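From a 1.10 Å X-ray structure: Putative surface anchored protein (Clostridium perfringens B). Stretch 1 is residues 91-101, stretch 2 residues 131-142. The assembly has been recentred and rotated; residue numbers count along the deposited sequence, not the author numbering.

Stretch 1, residues 91-101: KLQVGEKYVVF
Stretch 2 131-142: NDKAQTLIVEKP

The frame of this contact is a two-stranded antiparallel ladder. Strand 97-101 runs against strand 136-139 with 159° between their directions and 4.7 Å between their axes at closest approach. Lys97 lies across from Ile138 (CA to CA 4.4 Å) and Val99 from Thr136 (4.3 Å between CA atoms), both non-hydrogen-bonded pairs; between them Tyr98 and Leu137 form the hydrogen-bonded pair, its CA atoms 5.4 Å apart. Strand residues keep extended angles, for example -133/146 at Tyr98 and -129/128 at Ile138, with Val139 less extended at -90/108.

Backbone hydrogen bonds fix this register. Tyr98 N gives to Leu137 O at 3.0 Å, and Leu137 N returns to Tyr98 O at 2.9 Å, both nearly straight. Val100 N reaches Gln135 O at 2.9 Å, extending the pattern to the end of the 3-10 segment 133-135, while Val139 N binds Glu96 O at 3.0 Å. The carbonyls also receive CA-H...O contacts, the shortest from Thr136 CA to Tyr98 O at 3.3 Å.

Ahead of the strand, a type II turn from Gln93 to Glu96 is closed by Glu96 N to Gln93 O at 3.1 Å. Gly95, at 93/-11, occupies a conformation that calls for glycine: a CB would jam against the preceding carbonyl and sit tight against Lys141 CG. Gly95 N donates to Val139 O at 2.8 Å, with a more bent angle of 135°.

Apolar packing gathers on the Tyr98 and Leu137 face. Leu137 (chi1 p, chi2 p) brings CD1 to 3.8 Å from Tyr98 CD1 and also to 3.8 Å from Leu92 CD1. Tyr98 is m and Leu92 m, t. Val139 (t) points toward the first stretch, placing CG2 4.1 Å from Leu92 CB and CG1 3.9 Å from Val94 CG2. Val94, also t, sets CG1 4.0 Å from Pro142 CD. The tyrosine hydroxyl ties this cluster to the turn, since Gln93 N donates to Tyr98 OH at 2.9 Å.

The other face mixes aliphatic and polar atoms. Lys97 (t, t, m, t) lays CG 3.5 Å from Thr136 CG2 and 4.0 Å from Ile138 CG1 (m, t), using its methylene chain as an apolar surface. Val99 (p) puts CG2 3.5 Å from Thr136 OG1. That hydroxyl is already committed: Thr136, chi1 m, donates from OG1 to Asp132 O at 2.8 Å. Asp132 O also accepts from Gln135 N at 3.0 Å, and Asp132 OD1 from Ala134 N at 2.9 Å, bracing the short 3-10 segment that leads into the strand.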

ATOM      1  N   LYS A  91     -10.252   9.960  -7.726  1.00 25.67           N
ATOM      2  CA  LYS A  91     -11.457  10.746  -7.487  1.00 26.83           C
ATOM      3  C   LYS A  91     -12.331  10.077  -6.413  1.00 24.51           C
ATOM      4  O   LYS A  91     -13.136   9.198  -6.718  1.00 34.92           O
ATOM      5  CB  LYS A  91     -12.221  11.059  -8.795  1.00 33.28           C
ATOM      6  CG  LYS A  91     -11.471  11.927  -9.822  1.00 21.80           C
ATOM      7  CD  LYS A  91     -11.536  13.429  -9.555  1.00 32.31           C
ATOM      8  CE  LYS A  91     -10.650  14.205 -10.533  1.00 28.17           C
ATOM      9  NZ  LYS A  91     -11.311  14.380 -11.873  1.00 33.45           N
ATOM     10  N   LEU A  92     -11.942  10.303  -5.156  1.00 19.67           N
ATOM     11  CA  LEU A  92     -12.531   9.649  -3.973  1.00 19.08           C
ATOM     12  C   LEU A  92     -13.812  10.320  -3.451  1.00 17.92           C
ATOM     13  O   LEU A  92     -14.110  11.473  -3.794  1.00 25.56           O
ATOM     14  CB  LEU A  92     -11.497   9.569  -2.847  1.00 17.35           C
ATOM     15  CG  LEU A  92     -10.186   8.879  -3.254  1.00 18.17           C
ATOM     16  CD1 LEU A  92      -9.235   8.748  -2.076  1.00 16.40           C
ATOM     17  CD2 LEU A  92     -10.470   7.492  -3.819  1.00 19.00           C
ATOM     18  N   GLN A  93     -14.603   9.565  -2.679  1.00 17.26           N
ATOM     19  CA  GLN A  93     -15.942  10.020  -2.265  1.00 19.94           C
ATOM     20  C   GLN A  93     -15.832  10.725  -0.922  1.00 21.30           C
ATOM     21  O   GLN A  93     -15.323  10.171   0.066  1.00 16.56           O
ATOM     22  CB  GLN A  93     -16.885   8.811  -2.149  1.00 19.01           C
ATOM     23  CG  GLN A  93     -17.365   8.258  -3.487  1.00 29.91           C
ATOM     24  CD  GLN A  93     -18.030   6.892  -3.364  1.00 55.25           C
ATOM     25  OE1 GLN A  93     -17.811   5.979  -4.244  1.00104.09           O
ATOM     26  NE2 GLN A  93     -18.864   6.749  -2.303  1.00 76.23           N
ATOM     27  N   VAL A  94     -16.438  11.909  -0.849  1.00 23.74           N
ATOM     28  CA  VAL A  94     -16.518  12.630   0.419  1.00 18.81           C
ATOM     29  C   VAL A  94     -17.238  11.801   1.466  1.00 15.42           C
ATOM     30  O   VAL A  94     -18.319  11.235   1.207  1.00 18.10           O
ATOM     31  CB  VAL A  94     -17.155  14.024   0.250  1.00 20.07           C
ATOM     32  CG1 VAL A  94     -17.586  14.632   1.591  1.00 20.26           C
ATOM     33  CG2 VAL A  94     -16.177  14.935  -0.468  1.00 28.09           C
ATOM     34  N   GLY A  95     -16.665  11.748   2.666  1.00 19.01           N
ATOM     35  CA  GLY A  95     -17.246  10.962   3.739  1.00 20.57           C
ATOM     36  C   GLY A  95     -16.722   9.545   3.872  1.00 20.28           C
ATOM     37  O   GLY A  95     -17.037   8.863   4.847  1.00 20.35           O
ATOM     38  N   GLU A  96     -15.954   9.065   2.888  1.00 16.99           N
ATOM     39  CA  GLU A  96     -15.543   7.673   2.858  1.00 14.79           C
ATOM     40  C   GLU A  96     -14.103   7.444   3.274  1.00 13.18           C
ATOM     41  O   GLU A  96     -13.257   8.346   3.249  1.00 13.18           O
ATOM     42  CB  GLU A  96     -15.852   7.090   1.477  1.00 16.19           C
ATOM     43  CG  GLU A  96     -17.339   7.132   1.090  1.00 16.28           C
ATOM     44  CD  GLU A  96     -18.239   6.386   2.068  1.00 19.55           C
ATOM     45  OE1 GLU A  96     -17.984   5.173   2.325  1.00 17.57           O
ATOM     46  OE2 GLU A  96     -19.090   7.054   2.700  1.00 19.59           O
ATOM     47  N   LYS A  97     -13.887   6.204   3.671  1.00 12.51           N
ATOM     48  CA  LYS A  97     -12.608   5.711   4.170  1.00 12.23           C
ATOM     49  C   LYS A  97     -11.998   4.721   3.190  1.00  9.88           C
ATOM     50  O   LYS A  97     -12.698   3.881   2.641  1.00 10.64           O
ATOM     51  CB  LYS A  97     -12.835   5.019   5.515  1.00 13.11           C
ATOM     52  CG  LYS A  97     -11.569   4.489   6.184  1.00 14.64           C
ATOM     53  CD  LYS A  97     -11.921   3.589   7.354  1.00 25.69           C
ATOM     54  CE  LYS A  97     -12.219   4.376   8.612  1.00 25.15           C
ATOM     55  NZ  LYS A  97     -12.447   3.435   9.748  1.00 26.36           N
ATOM     56  N   TYR A  98     -10.694   4.875   2.967  1.00 10.18           N
ATOM     57  CA  TYR A  98      -9.940   4.032   2.033  1.00 10.23           C
ATOM     58  C   TYR A  98      -8.666   3.557   2.687  1.00  9.29           C
ATOM     59  O   TYR A  98      -8.043   4.268   3.426  1.00 11.50           O
ATOM     60  CB  TYR A  98      -9.565   4.804   0.762  1.00 10.65           C
ATOM     61  CG  TYR A  98     -10.787   5.376   0.043  1.00 10.69           C
ATOM     62  CD1 TYR A  98     -11.356   6.619   0.418  1.00 11.68           C
ATOM     63  CD2 TYR A  98     -11.402   4.673  -0.957  1.00 11.93           C
ATOM     64  CE1 TYR A  98     -12.546   7.093  -0.156  1.00 15.77           C
ATOM     65  CE2 TYR A  98     -12.586   5.123  -1.524  1.00 16.30           C
ATOM     66  CZ  TYR A  98     -13.124   6.343  -1.143  1.00 15.24           C
ATOM     67  OH  TYR A  98     -14.243   6.824  -1.769  1.00 17.60           O
ATOM     68  N   VAL A  99      -8.240   2.333   2.341  1.00  9.38           N
ATOM     69  CA  VAL A  99      -7.006   1.745   2.880  1.00  9.52           C
ATOM     70  C   VAL A  99      -6.161   1.145   1.764  1.00  8.43           C
ATOM     71  O   VAL A  99      -6.678   0.603   0.810  1.00  9.50           O
ATOM     72  CB  VAL A  99      -7.346   0.716   3.987  1.00  9.08           C
ATOM     73  CG1 VAL A  99      -8.132  -0.479   3.447  1.00 12.24           C
ATOM     74  CG2 VAL A  99      -6.108   0.238   4.748  1.00 10.95           C
ATOM     75  N   VAL A 100      -4.852   1.287   1.942  1.00  8.73           N
ATOM     76  CA  VAL A 100      -3.890   0.712   0.991  1.00  8.73           C
ATOM     77  C   VAL A 100      -3.392  -0.650   1.437  1.00  8.31           C
ATOM     78  O   VAL A 100      -3.037  -0.813   2.607  1.00  9.49           O
ATOM     79  CB  VAL A 100      -2.686   1.631   0.784  1.00  9.70           C
ATOM     80  CG1 VAL A 100      -1.673   1.015  -0.184  1.00 10.21           C
ATOM     81  CG2 VAL A 100      -3.121   3.004   0.276  1.00 11.85           C
ATOM     82  N   PHE A 101      -3.521  -1.611   0.523  1.00  8.57           N
ATOM     83  CA  PHE A 101      -2.934  -2.946   0.664  1.00  9.12           C
ATOM     84  C   PHE A 101      -1.673  -3.024  -0.217  1.00  8.63           C
ATOM     85  O   PHE A 101      -1.631  -2.453  -1.309  1.00  9.76           O
ATOM     86  CB  PHE A 101      -3.924  -3.954   0.147  1.00  9.61           C
ATOM     87  CG  PHE A 101      -5.069  -4.280   1.067  1.00  9.99           C
ATOM     88  CD1 PHE A 101      -5.281  -3.616   2.268  1.00  9.99           C
ATOM     89  CD2 PHE A 101      -5.971  -5.273   0.691  1.00 11.23           C
ATOM     90  CE1 PHE A 101      -6.357  -3.931   3.083  1.00 11.27           C
ATOM     91  CE2 PHE A 101      -7.049  -5.606   1.508  1.00 12.83           C
ATOM     92  CZ  PHE A 101      -7.249  -4.926   2.698  1.00 12.67           C
ATOM     93  N   ASN A 131      -7.512  -2.509   9.043  1.00 12.00           N
ATOM     94  CA  ASN A 131      -7.533  -1.791  10.309  1.00 12.60           C
ATOM     95  C   ASN A 131      -6.266  -0.968  10.582  1.00 11.94           C
ATOM     96  O   ASN A 131      -6.142  -0.353  11.639  1.00 14.97           O
ATOM     97  CB  ASN A 131      -7.856  -2.735  11.485  1.00 15.34           C
ATOM     98  CG  ASN A 131      -9.206  -3.425  11.345  1.00 15.26           C
ATOM     99  OD1 ASN A 131      -9.313  -4.648  11.469  1.00 20.74           O
ATOM    100  ND2 ASN A 131     -10.230  -2.653  11.077  1.00 17.16           N
ATOM    101  N   ASP A 132      -5.304  -0.978   9.658  1.00 11.47           N
ATOM    102  CA  ASP A 132      -4.063  -0.252   9.881  1.00 12.29           C
ATOM    103  C   ASP A 132      -4.228   1.229   9.522  1.00  9.90           C
ATOM    104  O   ASP A 132      -4.276   1.585   8.340  1.00  9.87           O
ATOM    105  CB  ASP A 132      -2.907  -0.883   9.073  1.00 12.32           C
ATOM    106  CG  ASP A 132      -1.587  -0.163   9.279  1.00 11.35           C
ATOM    107  OD1 ASP A 132      -1.526   0.815  10.058  1.00 11.90           O
ATOM    108  OD2 ASP A 132      -0.562  -0.648   8.729  1.00 12.72           O
ATOM    109  N   LYS A 133      -4.325   2.087  10.539  1.00 10.49           N
ATOM    110  CA  LYS A 133      -4.541   3.506  10.299  1.00 10.56           C
ATOM    111  C   LYS A 133      -3.433   4.159   9.488  1.00  9.39           C
ATOM    112  O   LYS A 133      -3.666   5.189   8.839  1.00  9.91           O
ATOM    113  CB  LYS A 133      -4.817   4.269  11.599  1.00 11.87           C
ATOM    114  CG  LYS A 133      -6.070   3.788  12.304  1.00 13.09           C
ATOM    115  CD  LYS A 133      -6.313   4.570  13.586  1.00 14.94           C
ATOM    116  CE  LYS A 133      -7.687   4.271  14.160  1.00 21.25           C
ATOM    117  NZ  LYS A 133      -7.914   4.924  15.479  1.00 24.07           N
ATOM    118  N   ALA A 134      -2.204   3.616   9.585  1.00 10.10           N
ATOM    119  CA  ALA A 134      -1.110   4.222   8.852  1.00  9.11           C
ATOM    120  C   ALA A 134      -1.311   4.122   7.343  1.00  9.68           C
ATOM    121  O   ALA A 134      -0.716   4.899   6.598  1.00  9.29           O
ATOM    122  CB  ALA A 134       0.242   3.629   9.261  1.00 10.54           C
ATOM    123  N   GLN A 135      -2.086   3.133   6.919  1.00 10.18           N
ATOM    124  CA  GLN A 135      -2.400   2.876   5.516  1.00 10.04           C
ATOM    125  C   GLN A 135      -3.719   3.477   5.065  1.00  9.61           C
ATOM    126  O   GLN A 135      -4.169   3.222   3.955  1.00  9.12           O
ATOM    127  CB  GLN A 135      -2.427   1.349   5.244  1.00  9.30           C
ATOM    128  CG  GLN A 135      -1.123   0.652   5.561  1.00  9.39           C
ATOM    129  CD  GLN A 135      -0.039   0.944   4.551  1.00  9.13           C
ATOM    130  OE1 GLN A 135      -0.087   1.813   3.702  1.00  9.02           O
ATOM    131  N   THR A 136      -4.397   4.203   5.980  1.00  9.89           N
ATOM    132  CA  THR A 136      -5.778   4.607   5.787  1.00  9.42           C
ATOM    133  C   THR A 136      -5.888   6.130   5.607  1.00  8.45           C
ATOM    134  O   THR A 136      -5.189   6.872   6.240  1.00  9.71           O
ATOM    135  CB  THR A 136      -6.623   4.149   6.995  1.00 10.47           C
ATOM    136  OG1 THR A 136      -6.486   2.743   7.158  1.00 10.15           O
ATOM    137  CG2 THR A 136      -8.113   4.406   6.831  1.00 11.56           C
ATOM    138  N   LEU A 137      -6.819   6.537   4.724  1.00  9.42           N
ATOM    139  CA  LEU A 137      -7.202   7.924   4.597  1.00 10.46           C
ATOM    140  C   LEU A 137      -8.708   8.027   4.754  1.00 11.41           C
ATOM    141  O   LEU A 137      -9.447   7.130   4.409  1.00 11.93           O
ATOM    142  CB  LEU A 137      -6.680   8.512   3.289  1.00 11.20           C
ATOM    143  CG  LEU A 137      -7.364   8.045   1.999  1.00 10.53           C
ATOM    144  CD1 LEU A 137      -8.558   8.949   1.654  1.00 13.65           C
ATOM    145  CD2 LEU A 137      -6.443   7.963   0.801  1.00 13.89           C
ATOM    146  N   ILE A 138      -9.158   9.194   5.225  1.00 12.25           N
ATOM    147  CA  ILE A 138     -10.593   9.502   5.319  1.00 20.21           C
ATOM    148  C   ILE A 138     -10.853  10.857   4.660  1.00 12.81           C
ATOM    149  O   ILE A 138     -10.066  11.775   4.871  1.00 13.10           O
ATOM    150  CB  ILE A 138     -11.042   9.581   6.802  1.00 12.93           C
ATOM    151  CG1 ILE A 138     -10.924   8.209   7.472  1.00 12.92           C
ATOM    152  CG2 ILE A 138     -12.492  10.090   6.895  1.00 15.88           C
ATOM    153  CD1 ILE A 138     -11.034   8.221   8.988  1.00 16.02           C
ATOM    154  N   VAL A 139     -11.820  10.898   3.732  1.00 13.18           N
ATOM    155  CA  VAL A 139     -12.216  12.191   3.139  1.00 19.35           C
ATOM    156  C   VAL A 139     -13.335  12.841   3.933  1.00 19.15           C
ATOM    157  O   VAL A 139     -14.323  12.164   4.200  1.00 23.68           O
ATOM    158  CB  VAL A 139     -12.668  11.999   1.696  1.00 19.29           C
ATOM    159  CG1 VAL A 139     -12.902  13.364   1.057  1.00 19.53           C
ATOM    160  CG2 VAL A 139     -11.648  11.205   0.895  1.00 16.04           C
ATOM    161  N   GLU A 140     -12.954  13.909   4.638  1.00 13.94           N
ATOM    162  CA  GLU A 140     -13.854  14.513   5.626  1.00 16.04           C
ATOM    163  C   GLU A 140     -15.156  15.075   5.026  1.00 15.07           C
ATOM    164  O   GLU A 140     -15.153  15.566   3.907  1.00 15.85           O
ATOM    165  CB  GLU A 140     -13.113  15.588   6.417  1.00 16.75           C
ATOM    166  CG  GLU A 140     -11.906  15.062   7.184  1.00 19.61           C
ATOM    167  CD  GLU A 140     -11.092  16.175   7.821  1.00 36.81           C
ATOM    168  OE1 GLU A 140     -10.830  17.193   7.141  1.00 47.30           O
ATOM    169  OE2 GLU A 140     -10.743  16.039   9.019  1.00 55.34           O
ATOM    170  N   LYS A 141     -16.252  14.953   5.779  1.00 19.30           N
ATOM    171  CA  LYS A 141     -17.543  15.568   5.435  1.00 20.16           C
ATOM    172  C   LYS A 141     -17.591  17.068   5.763  1.00 24.34           C
ATOM    173  O   LYS A 141     -16.854  17.542   6.627  1.00 28.47           O
ATOM    174  CB  LYS A 141     -18.682  14.862   6.172  1.00 25.65           C
ATOM    175  CG  LYS A 141     -18.792  13.389   5.803  1.00 29.02           C
ATOM    176  CD  LYS A 141     -20.114  12.761   6.211  1.00 37.25           C
ATOM    177  CE  LYS A 141     -20.249  12.656   7.722  1.00 42.68           C
ATOM    178  NZ  LYS A 141     -21.218  11.591   8.114  1.00 70.26           N
ATOM    179  N   PRO A 142     -18.497  17.821   5.095  1.00 23.57           N
ATOM    180  CA  PRO A 142     -18.477  19.283   5.204  1.00 27.44           C
ATOM    181  C   PRO A 142     -18.641  19.756   6.646  1.00 37.69           C
ATOM    182  O   PRO A 142     -19.505  19.173   7.387  1.00 53.96           O
ATOM    183  CB  PRO A 142     -19.694  19.713   4.389  1.00 28.27           C
ATOM    184  CG  PRO A 142     -19.954  18.635   3.403  1.00 23.26           C
ATOM    185  CD  PRO A 142     -19.318  17.360   3.954  1.00 19.60           C
TER